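Local coordinates for protein hydrolase, haloacid dehalogenase-like family (Streptococcus pneumoniae, PDB 2FI1) that probably acts as a hydrolase of the haloacid dehalogenase-like family, and holds a calcium ion in the crystal at what is probably its active site, at residues L83-S95 against F178-I190. Sequence-based numbering, arbitrary orientation.
Sequences LFEGVSDLLEDIS and FTSIVNLRQVLDI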
loop_
_atom_site.group_PDB
_atom_site.type_symbol
_atom_site.label_atom_id
_atom_site.label_comp_id
_atom_site.label_asym_id
_atom_site.label_seq_id
_atom_site.Cartn_x
_atom_site.Cartn_y
_atom_site.Cartn_z
ATOM N N LEU A 83 1.782 -8.077 4.718
ATOM C CA LEU A 83 2.760 -7.149 4.142
ATOM C C LEU A 83 3.440 -7.796 2.947
ATOM O O LEU A 83 3.453 -9.025 2.829
ATOM C CB LEU A 83 3.830 -6.785 5.178
ATOM C CG LEU A 83 3.346 -6.084 6.442
ATOM C CD1 LEU A 83 4.527 -5.921 7.393
ATOM C CD2 LEU A 83 2.706 -4.744 6.104
ATOM N N PHE A 84 4.041 -6.992 2.073
ATOM C CA PHE A 84 4.947 -7.570 1.087
ATOM C C PHE A 84 6.120 -8.224 1.802
ATOM O O PHE A 84 6.526 -7.779 2.881
ATOM C CB PHE A 84 5.406 -6.524 0.077
ATOM C CG PHE A 84 4.391 -6.260 -0.991
ATOM C CD1 PHE A 84 4.237 -7.155 -2.037
ATOM C CD2 PHE A 84 3.542 -5.172 -0.925
ATOM C CE1 PHE A 84 3.282 -6.933 -3.008
ATOM C CE2 PHE A 84 2.592 -4.959 -1.887
ATOM C CZ PHE A 84 2.469 -5.829 -2.930
ATOM N N GLU A 85 6.652 -9.293 1.219
ATOM C CA GLU A 85 7.739 -10.029 1.834
ATOM C C GLU A 85 8.929 -9.108 2.046
ATOM O O GLU A 85 9.327 -8.419 1.129
ATOM C CB GLU A 85 8.172 -11.193 0.931
ATOM C CG GLU A 85 9.182 -12.127 1.569
ATOM C CD GLU A 85 8.626 -12.831 2.788
ATOM O OE1 GLU A 85 7.448 -13.249 2.747
ATOM O OE2 GLU A 85 9.360 -12.967 3.789
ATOM N N GLY A 86 9.464 -9.089 3.263
ATOM C CA GLY A 86 10.680 -8.334 3.547
ATOM C C GLY A 86 10.475 -6.898 3.992
ATOM O O GLY A 86 11.439 -6.195 4.244
ATOM N N VAL A 87 9.229 -6.448 4.112
ATOM C CA VAL A 87 8.974 -5.066 4.519
ATOM C C VAL A 87 9.575 -4.696 5.872
ATOM O O VAL A 87 10.279 -3.697 5.984
ATOM C CB VAL A 87 7.450 -4.757 4.497
ATOM C CG1 VAL A 87 7.105 -3.520 5.310
ATOM C CG2 VAL A 87 7.002 -4.576 3.060
ATOM N N SER A 88 9.289 -5.475 6.908
ATOM C CA SER A 88 9.722 -5.059 8.244
ATOM C C SER A 88 11.251 -5.005 8.357
ATOM O O SER A 88 11.797 -4.085 8.976
ATOM C CB SER A 88 9.078 -5.931 9.325
ATOM O OG SER A 88 9.477 -7.265 9.230
ATOM N N ASP A 89 11.943 -5.934 7.700
ATOM C CA ASP A 89 13.409 -5.911 7.691
ATOM C C ASP A 89 13.972 -4.682 6.976
ATOM O O ASP A 89 14.999 -4.145 7.359
ATOM C CB ASP A 89 13.986 -7.155 7.019
ATOM C CG ASP A 89 13.900 -8.403 7.876
ATOM O OD1 ASP A 89 13.895 -8.304 9.125
ATOM O OD2 ASP A 89 13.889 -9.509 7.283
ATOM N N LEU A 90 13.322 -4.249 5.890
ATOM C CA LEU A 90 13.792 -3.067 5.182
ATOM C C LEU A 90 13.572 -1.814 6.019
ATOM O O LEU A 90 14.451 -0.963 6.111
ATOM C CB LEU A 90 13.141 -2.936 3.796
ATOM C CG LEU A 90 13.545 -1.682 3.014
ATOM C CD1 LEU A 90 15.053 -1.598 2.843
ATOM C CD2 LEU A 90 12.866 -1.640 1.654
ATOM N N LEU A 91 12.391 -1.702 6.623
ATOM C CA LEU A 91 12.132 -0.575 7.504
ATOM C C LEU A 91 13.195 -0.503 8.616
ATOM O O LEU A 91 13.715 0.565 8.934
ATOM C CB LEU A 91 10.724 -0.655 8.090
ATOM C CG LEU A 91 9.586 -0.563 7.072
ATOM C CD1 LEU A 91 8.251 -0.751 7.778
ATOM C CD2 LEU A 91 9.581 0.749 6.300
ATOM N N GLU A 92 13.540 -1.663 9.167
ATOM C CA GLU A 92 14.546 -1.710 10.233
ATOM C C GLU A 92 15.939 -1.313 9.754
ATOM O O GLU A 92 16.624 -0.532 10.414
ATOM C CB GLU A 92 14.587 -3.092 10.867
ATOM C CG GLU A 92 15.480 -3.197 12.108
ATOM C CD GLU A 92 15.099 -2.234 13.227
ATOM O OE1 GLU A 92 13.945 -1.750 13.284
ATOM O OE2 GLU A 92 15.974 -1.940 14.069
ATOM N N ASP A 93 16.353 -1.823 8.591
ATOM C CA ASP A 93 17.670 -1.475 8.086
ATOM C C ASP A 93 17.787 0.032 7.870
ATOM O O ASP A 93 18.815 0.634 8.133
ATOM C CB ASP A 93 17.981 -2.218 6.782
ATOM C CG ASP A 93 18.284 -3.687 6.983
ATOM O OD1 ASP A 93 18.702 -4.084 8.096
ATOM O OD2 ASP A 93 18.128 -4.467 6.023
ATOM N N ILE A 94 16.727 0.659 7.365
ATOM C CA ILE A 94 16.728 2.104 7.168
ATOM C C ILE A 94 16.756 2.863 8.499
ATOM O O ILE A 94 17.513 3.833 8.666
ATOM C CB ILE A 94 15.504 2.535 6.308
ATOM C CG1 ILE A 94 15.703 2.087 4.854
ATOM C CG2 ILE A 94 15.270 4.028 6.381
ATOM C CD1 ILE A 94 14.439 2.182 4.010
ATOM N N SER A 95 15.913 2.445 9.437
ATOM C CA SER A 95 15.872 3.095 10.742
ATOM C C SER A 95 17.205 2.959 11.481
ATOM O O SER A 95 17.608 3.866 12.204
ATOM C CB SER A 95 14.732 2.534 11.582
ATOM O OG SER A 95 13.486 2.885 10.995
ATOM N N PHE A 178 7.547 1.520 -7.019
ATOM C CA PHE A 178 7.741 0.248 -6.345
ATOM C C PHE A 178 7.251 -0.935 -7.150
ATOM O O PHE A 178 6.104 -0.940 -7.608
ATOM C CB PHE A 178 6.981 0.265 -5.022
ATOM C CG PHE A 178 7.131 -0.999 -4.235
ATOM C CD1 PHE A 178 8.243 -1.191 -3.430
ATOM C CD2 PHE A 178 6.183 -2.006 -4.323
ATOM C CE1 PHE A 178 8.382 -2.361 -2.708
ATOM C CE2 PHE A 178 6.327 -3.173 -3.604
ATOM C CZ PHE A 178 7.423 -3.340 -2.803
ATOM N N THR A 179 8.116 -1.937 -7.290
ATOM C CA THR A 179 7.730 -3.224 -7.853
ATOM C C THR A 179 7.999 -4.387 -6.895
ATOM O O THR A 179 7.220 -5.328 -6.835
ATOM C CB THR A 179 8.406 -3.478 -9.204
ATOM O OG1 THR A 179 9.824 -3.326 -9.078
ATOM C CG2 THR A 179 7.895 -2.492 -10.251
ATOM N N SER A 180 9.100 -4.333 -6.147
ATOM C CA SER A 180 9.387 -5.339 -5.118
ATOM C C SER A 180 10.342 -4.804 -4.070
ATOM O O SER A 180 11.099 -3.875 -4.317
ATOM C CB SER A 180 9.978 -6.618 -5.716
ATOM O OG SER A 180 11.284 -6.414 -6.222
ATOM N N ILE A 181 10.321 -5.417 -2.898
ATOM C CA ILE A 181 11.248 -5.041 -1.850
ATOM C C ILE A 181 12.699 -5.327 -2.260
ATOM O O ILE A 181 13.578 -4.502 -2.030
ATOM C CB ILE A 181 10.881 -5.761 -0.522
ATOM C CG1 ILE A 181 9.543 -5.223 0.032
ATOM C CG2 ILE A 181 11.992 -5.603 0.508
ATOM C CD1 ILE A 181 9.590 -3.815 0.557
ATOM N N VAL A 182 12.939 -6.475 -2.882
ATOM C CA VAL A 182 14.282 -6.819 -3.347
ATOM C C VAL A 182 14.816 -5.746 -4.300
ATOM O O VAL A 182 15.968 -5.331 -4.199
ATOM C CB VAL A 182 14.329 -8.231 -4.027
ATOM C CG1 VAL A 182 15.627 -8.442 -4.819
ATOM C CG2 VAL A 182 14.155 -9.337 -2.988
ATOM N N ASN A 183 13.975 -5.281 -5.220
ATOM C CA ASN A 183 14.435 -4.279 -6.166
ATOM C C ASN A 183 14.713 -2.929 -5.518
ATOM O O ASN A 183 15.655 -2.237 -5.901
ATOM C CB ASN A 183 13.448 -4.099 -7.307
ATOM C CG ASN A 183 14.025 -3.275 -8.419
ATOM O OD1 ASN A 183 15.080 -3.607 -8.971
ATOM N ND2 ASN A 183 13.361 -2.173 -8.742
ATOM N N LEU A 184 13.887 -2.540 -4.547
ATOM C CA LEU A 184 14.134 -1.310 -3.814
ATOM C C LEU A 184 15.450 -1.410 -3.037
ATOM O O LEU A 184 16.242 -0.477 -3.036
ATOM C CB LEU A 184 12.965 -1.001 -2.884
ATOM C CG LEU A 184 13.098 0.261 -2.022
ATOM C CD1 LEU A 184 13.444 1.470 -2.840
ATOM C CD2 LEU A 184 11.803 0.480 -1.265
ATOM N N ARG A 185 15.690 -2.555 -2.402
ATOM C CA ARG A 185 16.989 -2.781 -1.745
ATOM C C ARG A 185 18.142 -2.627 -2.726
ATOM O O ARG A 185 19.158 -2.028 -2.394
ATOM C CB ARG A 185 17.052 -4.173 -1.131
ATOM C CG ARG A 185 16.270 -4.325 0.151
ATOM C CD ARG A 185 16.500 -5.693 0.765
ATOM N NE ARG A 185 15.942 -5.804 2.111
ATOM C CZ ARG A 185 16.520 -5.336 3.215
ATOM N NH1 ARG A 185 17.654 -4.660 3.165
ATOM N NH2 ARG A 185 15.916 -5.522 4.375
ATOM N N GLN A 186 17.993 -3.180 -3.929
ATOM C CA GLN A 186 19.060 -3.098 -4.936
ATOM C C GLN A 186 19.360 -1.650 -5.314
ATOM O O GLN A 186 20.520 -1.268 -5.457
ATOM C CB GLN A 186 18.690 -3.935 -6.169
ATOM C CG GLN A 186 19.701 -3.924 -7.322
ATOM C CD GLN A 186 21.011 -4.631 -7.004
ATOM O OE1 GLN A 186 22.069 -3.989 -6.946
ATOM N NE2 GLN A 186 20.961 -5.955 -6.839
ATOM N N VAL A 187 18.324 -0.832 -5.458
ATOM C CA VAL A 187 18.509 0.577 -5.788
ATOM C C VAL A 187 19.168 1.343 -4.632
ATOM O O VAL A 187 19.925 2.292 -4.862
ATOM C CB VAL A 187 17.155 1.215 -6.221
ATOM C CG1 VAL A 187 17.247 2.719 -6.295
ATOM C CG2 VAL A 187 16.722 0.622 -7.559
ATOM N N LEU A 188 18.882 0.926 -3.400
ATOM C CA LEU A 188 19.394 1.598 -2.198
ATOM C C LEU A 188 20.717 1.027 -1.656
ATOM O O LEU A 188 21.269 1.587 -0.703
ATOM C CB LEU A 188 18.347 1.537 -1.081
ATOM C CG LEU A 188 17.006 2.247 -1.317
ATOM C CD1 LEU A 188 16.084 1.997 -0.134
ATOM C CD2 LEU A 188 17.218 3.722 -1.540
ATOM N N ASP A 189 21.200 -0.071 -2.234
ATOM C CA ASP A 189 22.401 -0.766 -1.741
ATOM C C ASP A 189 22.249 -1.204 -0.273
ATOM O O ASP A 189 23.217 -1.159 0.490
ATOM C CB ASP A 189 23.662 0.119 -1.859
ATOM C CG ASP A 189 24.012 0.522 -3.285
ATOM O OD1 ASP A 189 23.840 -0.289 -4.205
ATOM O OD2 ASP A 189 24.516 1.653 -3.448
ATOM N N ILE A 190 21.057 -1.616 0.152
ATOM C CA ILE A 190 20.846 -1.888 1.587
ATOM C C ILE A 190 20.258 -3.255 1.852
ATOM O O ILE A 190 20.585 -3.879 2.885
ATOM C CB ILE A 190 19.980 -0.796 2.230
ATOM C CG1 ILE A 190 20.105 -0.843 3.755
ATOM C CG2 ILE A 190 18.539 -0.905 1.762
ATOM C CD1 ILE A 190 19.512 0.368 4.408
ATOM O OXT ILE A 190 19.443 -3.764 1.073
HETATM O O HOH W 1 13.797 -7.208 3.398
#
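Helices 87-95 and 181-188 run nearly parallel, their axes 10.8 Å apart at closest approach and inclined by 20°, with G86 facing I181 at one end and D93 facing I190 at the other. The pairing illustrates how two helices lying side by side can share an apolar seam closed by charge on one flank. L90 occupies the middle of the seam. Its CG stands anti to the backbone N (chi1 178°), and its two methyls part from there: CD2 meets L184 CD2 at 3.8 Å, with I181 CD1 close by, while CD1 lies over one face of the R185 guanidinium and touches I190 CG2. I181 fills the start of the seam, its CD1 3.7 Å from V87 CG2 and its CG1 packed on the carbonyl of E85. Beyond it, the edge of F178 is turned toward the face of F84 in an edge-to-face pair, centroids 5.7 Å apart. On the flank, R185 reaches across with its chain extended from CG to NE. R185 NH1 and R185 NH2 both bond the one oxygen D93 OD2, at 2.9 and 3.0 Å; OD2 receives NH1 on its anti lone pair and NH2 from above the carboxylate plane. R185 NH1 also bonds I190 OXT of the C-terminal carboxylate, 2.9 Å away in the guanidinium plane, and R185 NE donates a hydrogen bond to a water that in turn donates to G86 O. Three partners thus fix the guanidinium's rotation, and the two carboxylates probably stabilise its positive charge. In the Rossmann-like core of this family, both helices pack on one side of the parallel sheet: L90 and L184 rest on W11 of the central strand 8-11, I94 reaches Y9, L184 also touches H176 of edge strand 174-177, and V87 meets L17 of helix 13-17.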